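PDB 2IX4: 3-oxoacyl-[acyl-carrier-protein] synthase from Arabidopsis thaliana, which catalyses the condensation steps of mitochondrial fatty acid synthesis, lengthening an acyl chain by two carbons taken from malonyl-ACP. Local coordinates for residues S58-A63 against K227-P232; C241-F246 against N389-F394; R33-D38 against Y52-L57; R23-G28 against V380-L385; A198-A203 against V254-E259. All blocks are in the same frame, centred on the assembly; numbering follows the deposited sequence. Where two conformers were deposited one is given.

Contact 1. Residues S58-A63 against K227-P232; sequences SSKVAA and KFNSSP
A type I beta turn from Phe-228 to Ser-231 presents Asn-229 to residues 58-63, and the carboxamide of that asparagine bonds two main-chain groups of the loop before strand 61-63, one on either side of Ser-59. Its ND2 donates to Ser-58 O at 3.0 Å, with the acceptor lying in the amide plane. Its OD1 takes the N-H of Lys-60, also at 3.0 Å, but here the nitrogen stands above the carbonyl plane, 50° out of it. The two bonds together fix the rotation of the amide. Two waters complete the polar join: one bridges Lys-60 O and Asn-229 O, and the other accepts from both Asn-229 ND2 and Lys-60 NZ, the latter bonded as well to Leu-57 O. An alanine in place of Asn-229 would probably leave Ser-58 O and Lys-60 N without these mates, and the second water without its amide donor. Beside the amide the contact becomes apolar, Val-61 CG1 meeting Pro-232 CB at 3.8 Å, with the two side chains at about a right angle. Val-61 and Pro-232 both rest on Ile-32 of strand 32-34, the antiparallel partner of strand 61-63, while Ser-58 and Ser-59 pack on Ser-219 of helix 212-220.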
# COMPACT_ATOMS: atom_id res chain seq x y z
N SER A 58 10.12 7.02 25.80
CA SER A 58 10.32 8.45 25.95
C SER A 58 9.00 9.20 25.90
O SER A 58 8.76 10.12 26.70
CB SER A 58 11.25 8.96 24.85
OG SER A 58 12.56 8.46 25.03
N SER A 59 8.14 8.81 24.97
CA SER A 59 6.82 9.40 24.81
C SER A 59 5.78 8.57 25.55
O SER A 59 5.61 7.39 25.25
CB SER A 59 6.47 9.49 23.33
OG SER A 59 5.24 10.17 23.13
N LYS A 60 5.10 9.19 26.51
CA LYS A 60 4.11 8.49 27.34
C LYS A 60 2.72 9.12 27.20
O LYS A 60 1.94 9.17 28.16
CB LYS A 60 4.55 8.45 28.80
CG LYS A 60 5.85 7.65 29.04
CD LYS A 60 6.17 7.57 30.52
CE LYS A 60 7.44 6.76 30.78
NZ LYS A 60 8.68 7.53 30.46
N VAL A 61 2.43 9.61 25.99
CA VAL A 61 1.12 10.19 25.66
C VAL A 61 0.64 9.64 24.32
O VAL A 61 1.44 9.31 23.45
CB VAL A 61 1.15 11.76 25.61
CG1 VAL A 61 1.43 12.35 26.99
CG2 VAL A 61 2.17 12.28 24.59
N ALA A 62 -0.68 9.51 24.18
CA ALA A 62 -1.27 9.02 22.94
C ALA A 62 -2.75 9.38 22.87
O ALA A 62 -3.37 9.70 23.89
CB ALA A 62 -1.08 7.50 22.81
N ALA A 63 -3.31 9.33 21.66
CA ALA A 63 -4.73 9.63 21.45
C ALA A 63 -5.49 8.37 21.10
O ALA A 63 -5.26 7.77 20.05
CB ALA A 63 -4.87 10.67 20.37
N LYS A 227 8.29 15.86 26.33
CA LYS A 227 8.39 16.77 27.48
C LYS A 227 7.05 17.19 28.10
O LYS A 227 7.03 17.94 29.08
CB LYS A 227 9.24 18.00 27.13
CG LYS A 227 8.55 19.06 26.29
CD LYS A 227 9.58 19.95 25.61
CE LYS A 227 8.98 21.23 25.07
NZ LYS A 227 9.01 22.31 26.09
N PHE A 228 5.94 16.71 27.54
CA PHE A 228 4.61 17.03 28.05
C PHE A 228 3.89 15.81 28.62
O PHE A 228 2.66 15.75 28.63
CB PHE A 228 3.74 17.68 26.96
CG PHE A 228 4.29 18.97 26.42
CD1 PHE A 228 4.82 19.02 25.14
CD2 PHE A 228 4.27 20.13 27.20
CE1 PHE A 228 5.33 20.22 24.63
CE2 PHE A 228 4.78 21.33 26.70
CZ PHE A 228 5.31 21.37 25.41
N ASN A 229 4.66 14.83 29.11
CA ASN A 229 4.09 13.59 29.64
C ASN A 229 3.19 13.78 30.87
O ASN A 229 2.26 13.01 31.10
CB ASN A 229 5.18 12.55 29.91
CG ASN A 229 5.78 11.97 28.63
OD1 ASN A 229 5.18 12.04 27.55
ND2 ASN A 229 6.97 11.39 28.74
N SER A 230 3.49 14.82 31.65
CA SER A 230 2.70 15.18 32.83
C SER A 230 1.50 16.07 32.48
O SER A 230 0.59 16.26 33.30
CB SER A 230 3.58 15.88 33.87
OG SER A 230 4.62 15.02 34.30
N SER A 231 1.49 16.61 31.27
CA SER A 231 0.41 17.46 30.78
C SER A 231 -0.04 17.02 29.38
O SER A 231 0.16 17.75 28.41
CB SER A 231 0.85 18.93 30.76
OG SER A 231 1.20 19.37 32.06
N PRO A 232 -0.66 15.82 29.27
CA PRO A 232 -1.01 15.23 27.97
C PRO A 232 -1.85 16.13 27.05
O PRO A 232 -1.61 16.16 25.85
CB PRO A 232 -1.79 13.96 28.35
CG PRO A 232 -2.15 14.12 29.78
CD PRO A 232 -1.06 14.94 30.38
O HOH W 1 2.19 10.14 30.69
O HOH W 2 8.49 10.60 31.38

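Contact 2. Residues C241-F246 against N389-F394; sequences CDRDGF and NPDPIF
Arg-243 and Asp-391 join two surface loops through a fork closing on a single oxygen: NH2 lies 2.9 Å and NH1 3.2 Å from Asp-391 OD2, which sits in the guanidinium plane. The two approaches differ on the acceptor's side. NH1 uses the anti lone pair, whereas NH2 comes from above the carboxylate plane, the two planes being 45° apart. The same nitrogens also serve main-chain oxygens, NH1 donating to Asp-240 O and NH2 to Pro-325 O, while NE donates to Thr-324 O. The second carboxylate oxygen works within its own loop, where Asp-391 OD1 accepts from Ile-393 N at 3.1 Å to form an Asx turn; this is superposed on a type I beta turn closed by Phe-394 N on Asp-391 O. An alanine in place of Asp-391 would probably leave the arginine's charge without its mate and Ile-393 N without its acceptor. Nearer the solvent, Cys-241 N donates to Asn-389 O at 2.8 Å. Cys-241 SG packs on Pro-392 CD at 3.7 Å. A water donates to Asp-242 OD2 and accepts from Asn-389 ND2; the other oxygen, Asp-242 OD1, is held in a salt bridge by Lys-227.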
# COMPACT_ATOMS: atom_id res chain seq x y z
N CYS A 241 5.65 27.38 19.36
CA CYS A 241 7.10 27.44 19.58
C CYS A 241 7.64 26.30 20.45
O CYS A 241 8.81 25.93 20.35
CB CYS A 241 7.49 28.78 20.20
SG CYS A 241 7.53 30.15 19.02
N ASP A 242 6.78 25.73 21.30
CA ASP A 242 7.21 24.69 22.23
C ASP A 242 6.88 23.25 21.80
O ASP A 242 7.01 22.33 22.60
CB ASP A 242 6.67 24.97 23.63
CG ASP A 242 7.68 25.70 24.49
OD1 ASP A 242 8.65 25.05 24.94
OD2 ASP A 242 7.50 26.92 24.70
N ARG A 243 6.48 23.07 20.54
CA ARG A 243 6.25 21.73 19.99
C ARG A 243 7.54 20.90 20.02
O ARG A 243 8.63 21.43 19.82
CB ARG A 243 5.67 21.82 18.56
CG ARG A 243 6.60 22.41 17.51
CD ARG A 243 5.86 22.74 16.22
NE ARG A 243 6.74 23.26 15.17
CZ ARG A 243 7.05 24.54 15.00
NH1 ARG A 243 6.55 25.47 15.81
NH2 ARG A 243 7.86 24.90 14.01
N ASP A 244 7.40 19.60 20.28
CA ASP A 244 8.58 18.72 20.41
C ASP A 244 8.39 17.32 19.81
O ASP A 244 9.06 16.37 20.22
CB ASP A 244 9.03 18.65 21.88
CG ASP A 244 8.14 17.76 22.75
OD1 ASP A 244 6.90 17.78 22.58
OD2 ASP A 244 8.69 17.04 23.60
N GLY A 245 7.50 17.21 18.83
CA GLY A 245 7.23 15.94 18.16
C GLY A 245 5.75 15.62 18.19
O GLY A 245 5.01 16.22 18.98
N PHE A 246 5.31 14.70 17.35
CA PHE A 246 3.88 14.37 17.32
C PHE A 246 3.46 13.37 18.40
O PHE A 246 4.29 12.75 19.06
CB PHE A 246 3.40 13.96 15.91
CG PHE A 246 3.94 12.66 15.40
CD1 PHE A 246 3.32 11.45 15.72
CD2 PHE A 246 5.04 12.63 14.55
CE1 PHE A 246 3.81 10.24 15.23
CE2 PHE A 246 5.54 11.43 14.05
CZ PHE A 246 4.92 10.23 14.39
N ASN A 389 2.22 30.40 21.80
CA ASN A 389 3.29 31.21 21.24
C ASN A 389 3.57 30.77 19.81
O ASN A 389 4.40 29.88 19.59
CB ASN A 389 4.55 31.11 22.10
CG ASN A 389 4.36 31.66 23.49
OD1 ASN A 389 4.22 32.87 23.68
ND2 ASN A 389 4.36 30.77 24.48
N PRO A 390 2.88 31.38 18.83
CA PRO A 390 3.01 31.01 17.43
C PRO A 390 4.45 31.10 16.91
O PRO A 390 5.21 31.96 17.36
CB PRO A 390 2.13 32.04 16.71
CG PRO A 390 1.16 32.48 17.75
CD PRO A 390 1.93 32.49 19.02
N ASP A 391 4.79 30.21 15.98
CA ASP A 391 6.11 30.17 15.35
C ASP A 391 6.49 31.53 14.76
O ASP A 391 5.63 32.21 14.19
CB ASP A 391 6.11 29.08 14.27
CG ASP A 391 7.51 28.76 13.76
OD1 ASP A 391 8.03 29.52 12.91
OD2 ASP A 391 8.08 27.74 14.19
N PRO A 392 7.77 31.94 14.91
CA PRO A 392 8.30 33.20 14.36
C PRO A 392 7.93 33.50 12.91
O PRO A 392 7.89 34.67 12.53
CB PRO A 392 9.81 33.01 14.48
CG PRO A 392 9.98 32.15 15.66
CD PRO A 392 8.80 31.21 15.67
N ILE A 393 7.67 32.47 12.11
CA ILE A 393 7.24 32.66 10.72
C ILE A 393 5.90 33.40 10.63
O ILE A 393 5.64 34.12 9.66
CB ILE A 393 7.18 31.31 9.93
CG1 ILE A 393 7.19 31.57 8.42
CG2 ILE A 393 5.97 30.46 10.35
CD1 ILE A 393 7.60 30.37 7.58
N PHE A 394 5.08 33.25 11.67
CA PHE A 394 3.75 33.85 11.70
C PHE A 394 3.76 35.27 12.25
O PHE A 394 4.61 35.62 13.08
CB PHE A 394 2.79 32.98 12.51
CG PHE A 394 2.63 31.58 11.98
CD1 PHE A 394 3.05 30.49 12.73
CD2 PHE A 394 2.07 31.36 10.73
CE1 PHE A 394 2.91 29.20 12.24
CE2 PHE A 394 1.92 30.07 10.23
CZ PHE A 394 2.34 28.99 10.99
O HOH W 3 4.56 27.77 23.89

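Contact 3. Residues R33-D38 against Y52-L57; sequences RGLTLD and YTFDQL
Phe-54 of helix 47-55 lays its side chain against Leu-35 and Leu-37, in the loop that leaves strand 32-34 of the small antiparallel sheet; the helix packs on this loop through apolar side chains, with no hydrogen bond across. CG of Phe-54 is anti to the backbone N (chi1 -171°), on the side of the loop, and the ring beyond it meets Leu-35. At its far end CE1 touches Leu-35 CB at 3.6 Å, and CZ lies 3.3 Å from Leu-35 O, a carbonyl oxygen placed at the ring edge and near its plane. At the root of the same side chain, Leu-37 CD2 meets Phe-54 CB at 3.6 Å, the two side chains crossing at about a right angle. Leu-57 adds a methyl contact, its CD1 lying 3.7 Å from Leu-35 CD1.

Further out, a backbone hydrogen bond between Leu-35 and Lys-60 continues the pairing just past strand 32-34, and Asp-39 accepts from Thr-36 N while pairing with Arg-33. Leu-37 packs back on Glu-47 and Leu-51, and Leu-57 on Val-215 and Ala-216 of helix 212-220. Elsewhere on the helix, Tyr-52 OH is hydrogen-bonded to Leu-142 N of the second subunit, at the dimer interface. There Gln-56 folds over the tyrosine: its CG stands above the ring plane, offset toward the rim, and its NE2 donates to Tyr-52 O at 2.9 Å.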
# COMPACT_ATOMS: atom_id res chain seq x y z
N ARG A 33 -4.30 11.42 26.09
CA ARG A 33 -4.11 11.10 27.50
C ARG A 33 -2.77 10.41 27.73
O ARG A 33 -2.10 10.02 26.78
CB ARG A 33 -5.26 10.24 28.04
CG ARG A 33 -5.40 8.86 27.40
CD ARG A 33 -6.29 7.97 28.25
NE ARG A 33 -6.56 6.68 27.61
CZ ARG A 33 -5.74 5.63 27.63
NH1 ARG A 33 -4.57 5.71 28.26
NH2 ARG A 33 -6.09 4.51 27.02
N GLY A 34 -2.39 10.26 28.99
CA GLY A 34 -1.15 9.56 29.35
C GLY A 34 -1.24 8.06 29.13
O GLY A 34 -2.32 7.46 29.26
N LEU A 35 -0.11 7.45 28.77
CA LEU A 35 -0.02 6.00 28.59
C LEU A 35 -0.12 5.25 29.90
O LEU A 35 0.35 5.72 30.94
CB LEU A 35 1.29 5.62 27.91
CG LEU A 35 1.49 5.68 26.39
CD1 LEU A 35 2.83 5.05 26.05
CD2 LEU A 35 0.38 4.99 25.63
N THR A 36 -0.72 4.06 29.85
CA THR A 36 -0.71 3.11 30.97
C THR A 36 -0.08 1.80 30.49
O THR A 36 0.25 1.67 29.31
CB THR A 36 -2.12 2.83 31.51
OG1 THR A 36 -2.88 2.12 30.53
CG2 THR A 36 -2.85 4.12 31.87
N LEU A 37 0.06 0.83 31.39
CA LEU A 37 0.60 -0.49 31.04
C LEU A 37 -0.29 -1.24 30.04
O LEU A 37 0.22 -1.95 29.17
CB LEU A 37 0.82 -1.35 32.29
CG LEU A 37 1.94 -0.96 33.26
CD1 LEU A 37 1.98 -1.93 34.43
CD2 LEU A 37 3.29 -0.89 32.58
N ASP A 38 -1.60 -1.08 30.17
CA ASP A 38 -2.58 -1.72 29.28
C ASP A 38 -2.43 -1.26 27.83
O ASP A 38 -2.73 -2.01 26.89
CB ASP A 38 -4.01 -1.45 29.76
CG ASP A 38 -4.36 -2.22 31.02
OD1 ASP A 38 -5.15 -1.70 31.83
OD2 ASP A 38 -3.87 -3.35 31.20
N TYR A 52 9.08 -2.89 32.79
CA TYR A 52 10.35 -2.53 32.16
C TYR A 52 10.13 -1.80 30.84
O TYR A 52 10.76 -0.77 30.58
CB TYR A 52 11.24 -3.76 31.93
CG TYR A 52 12.27 -3.51 30.84
CD1 TYR A 52 13.50 -2.91 31.13
CD2 TYR A 52 12.00 -3.83 29.51
CE1 TYR A 52 14.44 -2.67 30.13
CE2 TYR A 52 12.92 -3.58 28.50
CZ TYR A 52 14.14 -3.01 28.82
OH TYR A 52 15.05 -2.77 27.82
N THR A 53 9.25 -2.35 30.00
CA THR A 53 9.02 -1.81 28.66
C THR A 53 8.47 -0.39 28.71
O THR A 53 8.95 0.49 28.00
CB THR A 53 8.10 -2.74 27.82
OG1 THR A 53 8.68 -4.05 27.76
CG2 THR A 53 7.94 -2.20 26.41
N PHE A 54 7.47 -0.18 29.57
CA PHE A 54 6.87 1.14 29.78
C PHE A 54 7.93 2.21 30.09
O PHE A 54 7.91 3.30 29.53
CB PHE A 54 5.83 1.10 30.90
CG PHE A 54 5.02 2.36 31.03
CD1 PHE A 54 3.90 2.57 30.23
CD2 PHE A 54 5.38 3.34 31.96
CE1 PHE A 54 3.15 3.74 30.34
CE2 PHE A 54 4.63 4.52 32.08
CZ PHE A 54 3.52 4.71 31.27
N ASP A 55 8.85 1.86 30.98
CA ASP A 55 9.93 2.75 31.39
C ASP A 55 10.89 3.13 30.26
O ASP A 55 11.58 4.14 30.35
CB ASP A 55 10.70 2.14 32.56
CG ASP A 55 9.99 2.31 33.89
OD1 ASP A 55 8.89 2.91 33.93
OD2 ASP A 55 10.53 1.84 34.91
N GLN A 56 10.92 2.33 29.19
CA GLN A 56 11.82 2.60 28.06
C GLN A 56 11.23 3.58 27.06
O GLN A 56 11.92 4.01 26.13
CB GLN A 56 12.23 1.30 27.35
CG GLN A 56 12.80 0.21 28.26
CD GLN A 56 13.70 0.75 29.36
OE1 GLN A 56 14.76 1.32 29.08
NE2 GLN A 56 13.29 0.56 30.61
N LEU A 57 9.97 3.93 27.25
CA LEU A 57 9.26 4.81 26.34
C LEU A 57 9.44 6.29 26.69
O LEU A 57 9.00 6.75 27.74
CB LEU A 57 7.77 4.46 26.30
CG LEU A 57 7.37 3.01 26.01
CD1 LEU A 57 5.86 2.87 26.03
CD2 LEU A 57 7.93 2.52 24.67

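Contact 4. Residues R23-G28 against V380-L385; sequences RRLIDG and VAPMTL
Pro-382 brings the one side-chain ring to this contact, a puckered pyrrolidine; the flat groups are peptides alone, since no aromatic ring or side-chain amide takes part. The proline is met at its CB corner, where Leu-25 CD2 comes to 3.8 Å and Ile-26 CD1 to 4.0 Å. Ile-26 CD1 also touches Val-380 CG1, as does its CG2. Among the peptides, methyl groups come up to the carbonyl oxygens at and just past the end of helix 18-26. Leu-385 CD2 is 3.5 Å from Gly-28 O. Met-383, bent at its last torsion (chi3 82°), turns CE back to within 3.4 Å of Ile-26 O and 3.5 Å of Gly-28 CA.

That end is a Schellman motif, with Gly-28 at positive phi (84°) and its N bonded back to Leu-25 O. The missing side chain suits the packing too, since a beta carbon on Gly-28 would sit tightly against Met-383 CE. Leu-25 O is gripped a second time by a water at 2.6 Å, which in turn accepts from Met-383 N at 2.9 Å; this water gives an otherwise apolar contact its polar link. Ile-26 O, beside the methionine methyl, is bonded to Ser-404 OG. Around the pair, strand 380-381 runs antiparallel to strand 405-406, Pro-382 packs on Tyr-316 of strand 316-318, and Leu-25 and Leu-385 both lie on Ala-356 of helix 354-357.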
# COMPACT_ATOMS: atom_id res chain seq x y z
N ARG A 23 -18.39 17.48 16.52
CA ARG A 23 -18.89 18.32 17.61
C ARG A 23 -17.79 18.63 18.61
O ARG A 23 -17.58 19.79 18.97
CB ARG A 23 -20.06 17.65 18.33
CG ARG A 23 -21.07 18.63 18.92
CD ARG A 23 -21.40 18.35 20.39
NE ARG A 23 -21.53 16.93 20.72
CZ ARG A 23 -20.81 16.30 21.65
NH1 ARG A 23 -19.90 16.96 22.36
NH2 ARG A 23 -21.01 15.01 21.87
N ARG A 24 -17.08 17.59 19.05
CA ARG A 24 -16.00 17.74 20.02
C ARG A 24 -14.79 18.49 19.46
O ARG A 24 -14.13 19.24 20.18
CB ARG A 24 -15.59 16.37 20.57
CG ARG A 24 -16.64 15.75 21.50
CD ARG A 24 -16.20 14.43 22.11
NE ARG A 24 -14.88 14.52 22.75
CZ ARG A 24 -14.23 13.49 23.29
NH1 ARG A 24 -14.76 12.28 23.30
NH2 ARG A 24 -13.03 13.69 23.84
N LEU A 25 -14.52 18.30 18.17
CA LEU A 25 -13.44 19.02 17.48
C LEU A 25 -13.70 20.53 17.48
O LEU A 25 -12.82 21.31 17.85
CB LEU A 25 -13.28 18.52 16.04
CG LEU A 25 -12.19 19.18 15.18
CD1 LEU A 25 -10.80 18.70 15.59
CD2 LEU A 25 -12.43 18.93 13.70
N ILE A 26 -14.91 20.91 17.08
CA ILE A 26 -15.31 22.33 17.01
C ILE A 26 -15.37 22.97 18.40
O ILE A 26 -15.02 24.14 18.56
CB ILE A 26 -16.65 22.50 16.23
CG1 ILE A 26 -16.51 22.01 14.77
CG2 ILE A 26 -17.15 23.95 16.27
CD1 ILE A 26 -15.29 22.55 14.01
N ASP A 27 -15.79 22.19 19.39
CA ASP A 27 -15.85 22.64 20.79
C ASP A 27 -14.47 22.77 21.43
O ASP A 27 -14.35 23.24 22.56
CB ASP A 27 -16.71 21.70 21.62
CG ASP A 27 -18.19 21.80 21.28
OD1 ASP A 27 -18.98 21.03 21.87
OD2 ASP A 27 -18.56 22.63 20.42
N GLY A 28 -13.43 22.35 20.71
CA GLY A 28 -12.05 22.50 21.16
C GLY A 28 -11.56 21.43 22.11
O GLY A 28 -10.66 21.67 22.92
N VAL A 380 -17.77 26.07 8.87
CA VAL A 380 -17.01 26.24 10.11
C VAL A 380 -15.62 25.66 9.88
O VAL A 380 -15.49 24.51 9.46
CB VAL A 380 -17.66 25.51 11.33
CG1 VAL A 380 -16.96 25.91 12.63
CG2 VAL A 380 -19.14 25.81 11.43
N ALA A 381 -14.59 26.46 10.15
CA ALA A 381 -13.22 25.98 10.06
C ALA A 381 -12.71 25.67 11.47
O ALA A 381 -12.82 26.52 12.36
CB ALA A 381 -12.34 27.00 9.37
N PRO A 382 -12.16 24.46 11.68
CA PRO A 382 -11.72 24.05 13.02
C PRO A 382 -10.45 24.77 13.50
O PRO A 382 -9.65 25.22 12.68
CB PRO A 382 -11.46 22.55 12.86
CG PRO A 382 -11.15 22.37 11.43
CD PRO A 382 -11.94 23.40 10.68
N MET A 383 -10.30 24.85 14.82
CA MET A 383 -9.15 25.51 15.44
C MET A 383 -7.91 24.62 15.47
O MET A 383 -8.01 23.40 15.34
CB MET A 383 -9.51 25.92 16.88
CG MET A 383 -9.69 24.76 17.85
SD MET A 383 -10.24 25.27 19.48
CE MET A 383 -12.00 25.45 19.22
N THR A 384 -6.75 25.25 15.65
CA THR A 384 -5.54 24.55 16.07
C THR A 384 -5.45 24.72 17.58
O THR A 384 -5.53 25.84 18.09
CB THR A 384 -4.26 25.16 15.45
OG1 THR A 384 -4.45 25.40 14.05
CG2 THR A 384 -3.07 24.24 15.64
N LEU A 385 -5.30 23.61 18.30
CA LEU A 385 -5.15 23.66 19.75
C LEU A 385 -3.71 23.97 20.15
O LEU A 385 -2.77 23.66 19.43
CB LEU A 385 -5.60 22.34 20.39
CG LEU A 385 -7.10 22.03 20.48
CD1 LEU A 385 -7.31 20.63 21.03
CD2 LEU A 385 -7.84 23.05 21.34
O HOH W 4 -12.18 23.25 16.26

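Contact 5. Residues A198-A203 against V254-E259; sequences ADVMVA and VIVLEE
Met-201 and Leu-257 face each other as a hydrogen-bonded antiparallel pair, and Ala-203 with Ile-255 makes a second; between and beside them Val-202 with Val-256 and Val-200 with Glu-258 are non-hydrogen-bonded pairs. The strand axes run at 159°. Each hydrogen-bonded pair exchanges two N-H...O bonds, as in Ile-255 N to Ala-203 O at 2.8 Å, and Glu-259 N adds a fifth bond to Asp-199 O at 3.0 Å. CA-H...O contacts accompany them, for example Val-200 CA to Leu-257 O at 3.3 Å.

The apolar contacts divide between the two faces. On the one with Val-200, Val-202 and Val-256, Val-202 CG1 presses on Val-254 CG1 at 3.5 Å, tighter than usual for methyl carbons, and Val-200 CG1 meets Val-256 CG1 at 3.8 Å. On the other, Leu-257 CD1 reaches diagonally to Ala-203 CB at 4.1 Å.

Toward the Asp-199 and Glu-259 end are three acidic side chains whose partners lie outside the two segments. Glu-258 pairs with Arg-266, Asp-199 with Arg-115 and Arg-1, and Glu-259 is the N-cap of helix 260-265, its carboxylate accepting from the backbone N of Glu-261 and His-262. In the layered thiolase fold these are inner strands: 116-122 flanks 200-207, 3-12 flanks 251-259, and the sheet lies between helix 87-102 on the valine face and helix 181-195 on the other.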
# COMPACT_ATOMS: atom_id res chain seq x y z
N ALA A 198 -14.88 2.18 -11.73
CA ALA A 198 -15.96 2.05 -10.76
C ALA A 198 -16.89 3.26 -10.82
O ALA A 198 -16.51 4.31 -11.34
CB ALA A 198 -15.40 1.88 -9.36
N ASP A 199 -18.10 3.10 -10.29
CA ASP A 199 -19.03 4.21 -10.14
C ASP A 199 -19.08 4.71 -8.70
O ASP A 199 -19.44 5.86 -8.45
CB ASP A 199 -20.43 3.81 -10.60
CG ASP A 199 -20.52 3.63 -12.11
OD1 ASP A 199 -19.76 4.29 -12.85
OD2 ASP A 199 -21.37 2.82 -12.55
N VAL A 200 -18.76 3.82 -7.76
CA VAL A 200 -18.74 4.11 -6.33
C VAL A 200 -17.48 3.51 -5.72
O VAL A 200 -17.14 2.37 -6.00
CB VAL A 200 -19.97 3.51 -5.59
CG1 VAL A 200 -19.95 3.88 -4.11
CG2 VAL A 200 -21.29 3.95 -6.23
N MET A 201 -16.79 4.29 -4.89
CA MET A 201 -15.64 3.78 -4.15
C MET A 201 -15.75 4.12 -2.67
O MET A 201 -16.00 5.28 -2.30
CB MET A 201 -14.32 4.34 -4.71
CG MET A 201 -13.92 3.81 -6.09
SD MET A 201 -13.45 2.07 -6.16
CE MET A 201 -11.91 2.06 -5.22
N VAL A 202 -15.57 3.11 -1.83
CA VAL A 202 -15.48 3.27 -0.39
C VAL A 202 -14.00 3.40 -0.06
O VAL A 202 -13.26 2.42 -0.14
CB VAL A 202 -16.11 2.06 0.34
CG1 VAL A 202 -16.18 2.32 1.84
CG2 VAL A 202 -17.51 1.78 -0.21
N ALA A 203 -13.57 4.61 0.30
CA ALA A 203 -12.14 4.91 0.38
C ALA A 203 -11.74 5.64 1.66
O ALA A 203 -12.54 6.38 2.24
CB ALA A 203 -11.70 5.73 -0.84
N VAL A 254 -13.38 7.04 6.62
CA VAL A 254 -13.84 6.43 5.39
C VAL A 254 -14.91 7.31 4.75
O VAL A 254 -15.83 7.77 5.43
CB VAL A 254 -14.37 4.98 5.62
CG1 VAL A 254 -15.04 4.44 4.37
CG2 VAL A 254 -13.25 4.05 6.08
N ILE A 255 -14.77 7.54 3.45
CA ILE A 255 -15.79 8.27 2.69
C ILE A 255 -16.33 7.43 1.54
O ILE A 255 -15.68 6.50 1.07
CB ILE A 255 -15.26 9.63 2.13
CG1 ILE A 255 -14.10 9.43 1.16
CG2 ILE A 255 -14.87 10.55 3.28
CD1 ILE A 255 -13.60 10.71 0.51
N VAL A 256 -17.55 7.76 1.11
CA VAL A 256 -18.12 7.19 -0.10
C VAL A 256 -17.94 8.21 -1.22
O VAL A 256 -18.51 9.30 -1.17
CB VAL A 256 -19.61 6.81 0.06
CG1 VAL A 256 -20.18 6.30 -1.25
CG2 VAL A 256 -19.77 5.75 1.14
N LEU A 257 -17.11 7.85 -2.19
CA LEU A 257 -16.94 8.63 -3.40
C LEU A 257 -17.82 8.02 -4.48
O LEU A 257 -17.95 6.80 -4.55
CB LEU A 257 -15.49 8.59 -3.85
CG LEU A 257 -14.42 9.25 -2.98
CD1 LEU A 257 -13.06 8.67 -3.32
CD2 LEU A 257 -14.43 10.77 -3.17
N GLU A 258 -18.43 8.87 -5.31
CA GLU A 258 -19.16 8.36 -6.46
C GLU A 258 -19.26 9.36 -7.60
O GLU A 258 -19.19 10.57 -7.40
CB GLU A 258 -20.53 7.78 -6.09
CG GLU A 258 -21.60 8.74 -5.67
CD GLU A 258 -22.90 8.03 -5.29
OE1 GLU A 258 -23.63 7.57 -6.20
OE2 GLU A 258 -23.20 7.93 -4.09
N GLU A 259 -19.40 8.82 -8.81
CA GLU A 259 -19.55 9.62 -10.01
C GLU A 259 -20.80 10.50 -9.91
O GLU A 259 -21.86 10.04 -9.46
CB GLU A 259 -19.57 8.71 -11.25
CG GLU A 259 -19.45 9.44 -12.58
CD GLU A 259 -20.80 9.92 -13.10
OE1 GLU A 259 -21.80 9.21 -12.87
OE2 GLU A 259 -20.85 11.00 -13.72

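Overall arrangement
Contact 5 is the buried one, two central strands joined by regular main-chain bonds and branched apolar side chains. Contacts 1 and 4 are partly buried, contacts 2 and 3 lie at the surface, and there the chemistry becomes individual: an amide bonded to backbone groups in contact 1, a salt bridge with an Asx turn in contact 2, a phenylalanine packed on two leucines in contact 3, a helix end with a Schellman glycine packed by a methionine in contact 4. Contacts 1 and 3 share the small sheet of strands 32-34 and 61-63. Contacts 1 and 2 touch through Lys-227, salt-bridged to Asp-242, whereas contact 5 stands about 37 Å, centre to centre, from both. Contacts 2 and 4 use adjoining segments, 380-385 and 389-394.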